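Local coordinates for protein hypothetical glycoside hydrolase (Parabacteroides distasonis, PDB 3TAW) that is of unknown function but is probably a glycoside-acting enzyme with the five-bladed beta-propeller fold of its clan, at residues A[116-121]-A[133-138]; A[80-85]-A[102-107]. All blocks are in the same frame, centred on the assembly; numbering follows the deposited sequence.

Interaction 1: A[116-121]-A[133-138]; sequences GGTEDP and LLYTQW. With EDO (1,2-ethanediol), chain P.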
# COMPACT_ATOMS: atom_id res chain seq x y z
N GLY A 116 -15.20 -6.90 8.23
CA GLY A 116 -14.60 -6.43 6.98
C GLY A 116 -13.19 -6.95 6.73
O GLY A 116 -12.72 -6.95 5.58
N GLY A 117 -12.53 -7.40 7.78
CA GLY A 117 -11.22 -8.02 7.64
C GLY A 117 -10.04 -7.07 7.52
O GLY A 117 -10.01 -5.99 8.11
N THR A 118 -9.04 -7.50 6.74
CA THR A 118 -7.73 -6.90 6.77
C THR A 118 -7.39 -6.44 5.36
O THR A 118 -7.13 -7.27 4.50
CB THR A 118 -6.70 -7.96 7.29
OG1 THR A 118 -6.68 -9.10 6.42
CG2 THR A 118 -7.04 -8.44 8.69
N GLU A 119 -7.38 -5.13 5.12
CA GLU A 119 -7.23 -4.57 3.77
C GLU A 119 -5.87 -3.92 3.51
O GLU A 119 -5.18 -3.51 4.44
CB GLU A 119 -8.27 -3.47 3.52
CG GLU A 119 -9.72 -3.82 3.89
CD GLU A 119 -10.66 -2.66 3.65
OE1 GLU A 119 -10.19 -1.48 3.57
OE2 GLU A 119 -11.89 -2.92 3.57
N ASP A 120 -5.54 -3.78 2.22
CA ASP A 120 -4.57 -2.80 1.75
C ASP A 120 -3.25 -2.82 2.51
O ASP A 120 -2.85 -1.82 3.14
CB ASP A 120 -5.21 -1.42 1.76
CG ASP A 120 -6.36 -1.28 0.77
OD1 ASP A 120 -6.65 -2.26 0.03
OD2 ASP A 120 -6.91 -0.16 0.68
N PRO A 121 -2.57 -3.96 2.46
CA PRO A 121 -1.29 -4.16 3.16
C PRO A 121 -0.13 -3.41 2.50
O PRO A 121 -0.11 -3.24 1.27
CB PRO A 121 -1.07 -5.64 3.01
CG PRO A 121 -1.70 -5.99 1.70
CD PRO A 121 -2.95 -5.16 1.66
N LEU A 133 4.07 -5.16 8.80
CA LEU A 133 2.87 -5.09 7.99
C LEU A 133 1.98 -3.99 8.52
O LEU A 133 1.60 -4.01 9.71
CB LEU A 133 2.15 -6.45 8.05
CG LEU A 133 0.78 -6.58 7.41
CD1 LEU A 133 0.81 -6.28 5.90
CD2 LEU A 133 0.20 -8.00 7.69
N LEU A 134 1.68 -3.01 7.65
CA LEU A 134 0.76 -1.93 7.93
C LEU A 134 -0.44 -2.16 7.05
O LEU A 134 -0.29 -2.32 5.84
CB LEU A 134 1.38 -0.57 7.59
CG LEU A 134 2.22 0.11 8.69
CD1 LEU A 134 1.32 0.73 9.79
CD2 LEU A 134 3.26 -0.81 9.28
N TYR A 135 -1.63 -2.20 7.67
CA TYR A 135 -2.85 -2.59 6.97
C TYR A 135 -4.05 -1.92 7.60
O TYR A 135 -3.94 -1.30 8.66
CB TYR A 135 -3.03 -4.12 7.00
CG TYR A 135 -3.30 -4.69 8.39
CD1 TYR A 135 -2.27 -4.91 9.29
CD2 TYR A 135 -4.59 -5.03 8.78
CE1 TYR A 135 -2.51 -5.42 10.57
CE2 TYR A 135 -4.85 -5.56 10.04
CZ TYR A 135 -3.81 -5.75 10.92
OH TYR A 135 -4.07 -6.30 12.14
N THR A 136 -5.19 -2.01 6.93
CA THR A 136 -6.42 -1.42 7.43
C THR A 136 -7.30 -2.48 8.08
O THR A 136 -7.57 -3.52 7.48
CB THR A 136 -7.26 -0.83 6.28
OG1 THR A 136 -6.43 0.00 5.47
CG2 THR A 136 -8.48 -0.03 6.85
N GLN A 137 -7.72 -2.21 9.30
CA GLN A 137 -8.74 -3.03 9.98
C GLN A 137 -10.09 -2.46 9.60
O GLN A 137 -10.29 -1.24 9.71
CB GLN A 137 -8.56 -2.94 11.50
CG GLN A 137 -7.17 -3.32 12.00
CD GLN A 137 -7.10 -3.25 13.50
OE1 GLN A 137 -7.36 -2.19 14.10
NE2 GLN A 137 -6.73 -4.37 14.14
N TRP A 138 -11.01 -3.31 9.15
CA TRP A 138 -12.34 -2.82 8.77
C TRP A 138 -13.42 -3.61 9.45
O TRP A 138 -13.52 -4.83 9.29
CB TRP A 138 -12.52 -2.89 7.27
CG TRP A 138 -13.80 -2.35 6.65
CD1 TRP A 138 -14.48 -2.92 5.61
CD2 TRP A 138 -14.49 -1.12 6.95
NE1 TRP A 138 -15.54 -2.15 5.27
CE2 TRP A 138 -15.57 -1.03 6.06
CE3 TRP A 138 -14.30 -0.08 7.88
CZ2 TRP A 138 -16.48 0.04 6.08
CZ3 TRP A 138 -15.17 0.99 7.88
CH2 TRP A 138 -16.26 1.03 6.99
C1 EDO P . -13.70 1.69 4.27
O1 EDO P . -12.83 2.81 4.47
C2 EDO P . -12.87 0.42 4.36
O2 EDO P . -11.58 0.68 3.78
O HOH W 1 -8.10 0.26 3.26
O HOH W 2 -3.87 0.26 4.74
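L133 meets P121 just past the corner that the chain turns at D120: its CD1 methyl lies 3.5 Å from P121 CB. At L134 the backbone takes over, the carbonyl O receiving a CA-H...O contact from P121 CA while its side chain packs on V147 of strand 143-150. Y135 holds CG between its backbone N and carbonyl carbon, which brings the ring obliquely against T118, with CE2 3.9 Å from T118 CG2; its OH bonds to E113. T136 pairs with E119 through both backbone bonds, and the one from E119 N to T136 O, 2.9 Å long, is nearly straight at 171°. On the face that carries E119 and T136, T136 OG1 reaches two waters. One donates to E119 OE1, 2.7 Å away, and weakly to D120 OD2, and the other donates to D120 O. D120 OD1 in turn forms a salt bridge with R67. Q137 faces T118 as a non-hydrogen-bonded pair and sends its amide to E113, Q109 and N112. W138 N donates to G117 O at 3.0 Å. With CG anti to the backbone N (chi1 -176°), the W138 indole crosses the E119 carboxylate, E119 OE2 standing 3.3 Å from W138 CD1 with the planes 49° apart. G116 CA packs obliquely against the ring, 3.8 Å from W138 CD1. W138 NE1 bonds to G77 O. Ethanediol C2 sits over the centre of one indole face, and ethanediol O2 donates to E119 OE1 at 2.6 Å, so that OE1 accepts from both the diol and a water. This is an antiparallel hairpin of the first two strands in a four-stranded beta-propeller blade, with E119 on its first strand and D120 at the corner where the chain leaves it.

Interaction 2: A[80-85]-A[102-107]; sequences TSRLGY and FYPAKD. With EDO (1,2-ethanediol), chain N; ACT (acetate ion), chain E.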
# COMPACT_ATOMS: atom_id res chain seq x y z
N THR A 80 -15.45 -9.33 2.94
CA THR A 80 -14.35 -9.56 3.87
C THR A 80 -13.06 -9.66 3.09
O THR A 80 -12.96 -10.44 2.13
CB THR A 80 -14.54 -10.84 4.72
OG1 THR A 80 -15.79 -10.76 5.42
CG2 THR A 80 -13.39 -11.01 5.74
N SER A 81 -12.06 -8.88 3.52
CA SER A 81 -10.72 -8.90 2.93
C SER A 81 -9.79 -9.74 3.79
O SER A 81 -9.86 -9.71 5.01
CB SER A 81 -10.15 -7.48 2.82
OG SER A 81 -10.87 -6.69 1.86
N ARG A 82 -8.97 -10.55 3.11
CA ARG A 82 -7.95 -11.40 3.70
C ARG A 82 -6.73 -11.30 2.78
O ARG A 82 -6.86 -10.90 1.61
CB ARG A 82 -8.46 -12.85 3.81
CG ARG A 82 -9.72 -12.98 4.66
CD ARG A 82 -10.22 -14.41 4.74
NE ARG A 82 -11.44 -14.55 5.52
CZ ARG A 82 -12.68 -14.42 5.03
NH1 ARG A 82 -12.90 -14.07 3.77
NH2 ARG A 82 -13.73 -14.62 5.83
N LEU A 83 -5.55 -11.64 3.29
CA LEU A 83 -4.35 -11.54 2.49
C LEU A 83 -3.84 -12.90 2.06
O LEU A 83 -3.59 -13.78 2.89
CB LEU A 83 -3.24 -10.84 3.29
CG LEU A 83 -3.60 -9.50 3.91
CD1 LEU A 83 -2.39 -8.86 4.56
CD2 LEU A 83 -4.31 -8.52 2.91
N GLY A 84 -3.64 -13.02 0.76
CA GLY A 84 -3.03 -14.19 0.16
C GLY A 84 -1.53 -14.17 0.27
O GLY A 84 -0.94 -13.19 0.74
N TYR A 85 -0.90 -15.28 -0.11
CA TYR A 85 0.55 -15.41 -0.06
C TYR A 85 0.99 -16.07 -1.36
O TYR A 85 0.64 -17.22 -1.65
CB TYR A 85 0.96 -16.28 1.14
CG TYR A 85 2.44 -16.41 1.35
CD1 TYR A 85 3.17 -17.40 0.69
CD2 TYR A 85 3.13 -15.58 2.23
CE1 TYR A 85 4.55 -17.54 0.90
CE2 TYR A 85 4.50 -15.70 2.43
CZ TYR A 85 5.21 -16.67 1.76
OH TYR A 85 6.58 -16.81 1.96
N PHE A 102 -2.95 -14.01 6.23
CA PHE A 102 -3.39 -12.98 7.18
C PHE A 102 -4.88 -12.74 7.00
O PHE A 102 -5.38 -12.71 5.87
CB PHE A 102 -2.60 -11.70 6.93
CG PHE A 102 -2.56 -10.77 8.10
CD1 PHE A 102 -1.66 -10.96 9.13
CD2 PHE A 102 -3.40 -9.67 8.16
CE1 PHE A 102 -1.61 -10.11 10.22
CE2 PHE A 102 -3.36 -8.80 9.25
CZ PHE A 102 -2.45 -9.00 10.27
N TYR A 103 -5.60 -12.66 8.12
CA TYR A 103 -7.06 -12.67 8.08
C TYR A 103 -7.64 -12.31 9.45
O TYR A 103 -6.95 -12.42 10.47
CB TYR A 103 -7.57 -14.07 7.65
CG TYR A 103 -6.86 -15.17 8.36
CD1 TYR A 103 -7.27 -15.61 9.60
CD2 TYR A 103 -5.72 -15.76 7.80
CE1 TYR A 103 -6.60 -16.62 10.28
CE2 TYR A 103 -5.03 -16.75 8.45
CZ TYR A 103 -5.48 -17.18 9.70
OH TYR A 103 -4.80 -18.16 10.38
N PRO A 104 -8.91 -11.87 9.47
CA PRO A 104 -9.55 -11.61 10.74
C PRO A 104 -9.84 -12.93 11.46
O PRO A 104 -10.02 -13.97 10.81
CB PRO A 104 -10.85 -10.91 10.34
CG PRO A 104 -11.17 -11.48 8.99
CD PRO A 104 -9.82 -11.64 8.33
N ALA A 105 -9.87 -12.91 12.79
CA ALA A 105 -10.00 -14.13 13.56
C ALA A 105 -10.57 -13.79 14.92
O ALA A 105 -10.83 -12.62 15.20
CB ALA A 105 -8.63 -14.82 13.69
N LYS A 106 -10.76 -14.81 15.76
CA LYS A 106 -11.22 -14.58 17.15
C LYS A 106 -9.97 -14.36 18.01
O LYS A 106 -9.60 -15.17 18.88
CB LYS A 106 -12.09 -15.75 17.61
CG LYS A 106 -13.38 -15.83 16.81
CD LYS A 106 -14.43 -16.79 17.39
CE LYS A 106 -15.70 -16.73 16.51
NZ LYS A 106 -16.78 -17.65 16.96
N ASP A 107 -9.29 -13.25 17.72
CA ASP A 107 -8.02 -12.91 18.35
C ASP A 107 -8.16 -11.53 19.01
O ASP A 107 -9.28 -11.01 19.12
CB ASP A 107 -6.86 -12.96 17.33
CG ASP A 107 -7.04 -12.00 16.16
OD1 ASP A 107 -7.80 -11.01 16.29
OD2 ASP A 107 -6.42 -12.27 15.10
C1 EDO N . -3.08 -15.02 11.00
O1 EDO N . -1.86 -14.42 11.42
C2 EDO N . -4.20 -14.06 11.35
O2 EDO N . -4.09 -12.88 10.55
C ACT E . -6.80 -19.89 12.50
O ACT E . -7.07 -20.36 11.35
OXT ACT E . -5.79 -19.13 12.61
CH3 ACT E . -7.63 -20.22 13.71
O HOH W 3 -10.84 -14.94 8.30
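R82 runs past F102 O and on against Y103 CB and the P104 ring, and each part of its chain finds a partner there. R82 CB is 3.7 Å from F102 O. R82 CG, anti to the carbonyl carbon (chi1 -60°), packs against both neighbours at once, 3.8 Å from Y103 CB and 3.9 Å from P104 CD. CD continues the extended chain past Y103 CB. R82 NE then donates to a water lying in the guanidinium plane, 2.9 Å away, which passes a bond on to P104 O. At the tip, T80 CG2 sits 3.5 Å above the guanidinium plane over its centre, also touching P104 CG, and NH1 forms a salt bridge with D70. Beside R82, the backbones make a single antiparallel bridge: L83 N donates to F102 O at 2.8 Å and 174°, whereas the return bond from F102 N is weak. L83 and F102 point the same way side by side, L83 CD1 against F102 CB. Y103 grips O2 of an ethanediol through both its N and its O, the diol carbons lying over one face of its ring, and Y103 OH donates to acetate OXT at 2.6 Å. Strand 81-88 thus receives the loop that leads from strand 95-96 to helix 110-113, with strand 61-69 touching L83 and F102, strand 117-125 reaching both as well, and strand 33-36 packing on R82.

How the interactions relate
The two contacts are in series along the chain and lie in neighbouring blades, their centres about 8 Å apart. Strand 81-88 of interaction 2 is in the blade formed by 49-58, 61-69, 81-88 and 95-96, and 116-121 of interaction 1 starts the next. The blades join where G116 O and T118 N pair with S81; L83 also packs on T118, and the F102 ring meets Y135 edge-to-face. Both contacts are buried, but interaction 1 lies closer to the chain's centre and combines regular strand pairing with waters and carboxylates. Interaction 2, farther out, has one bridge, aliphatic packing and an arginine whose charged end pairs with D70, and its loop runs on to exposed K106.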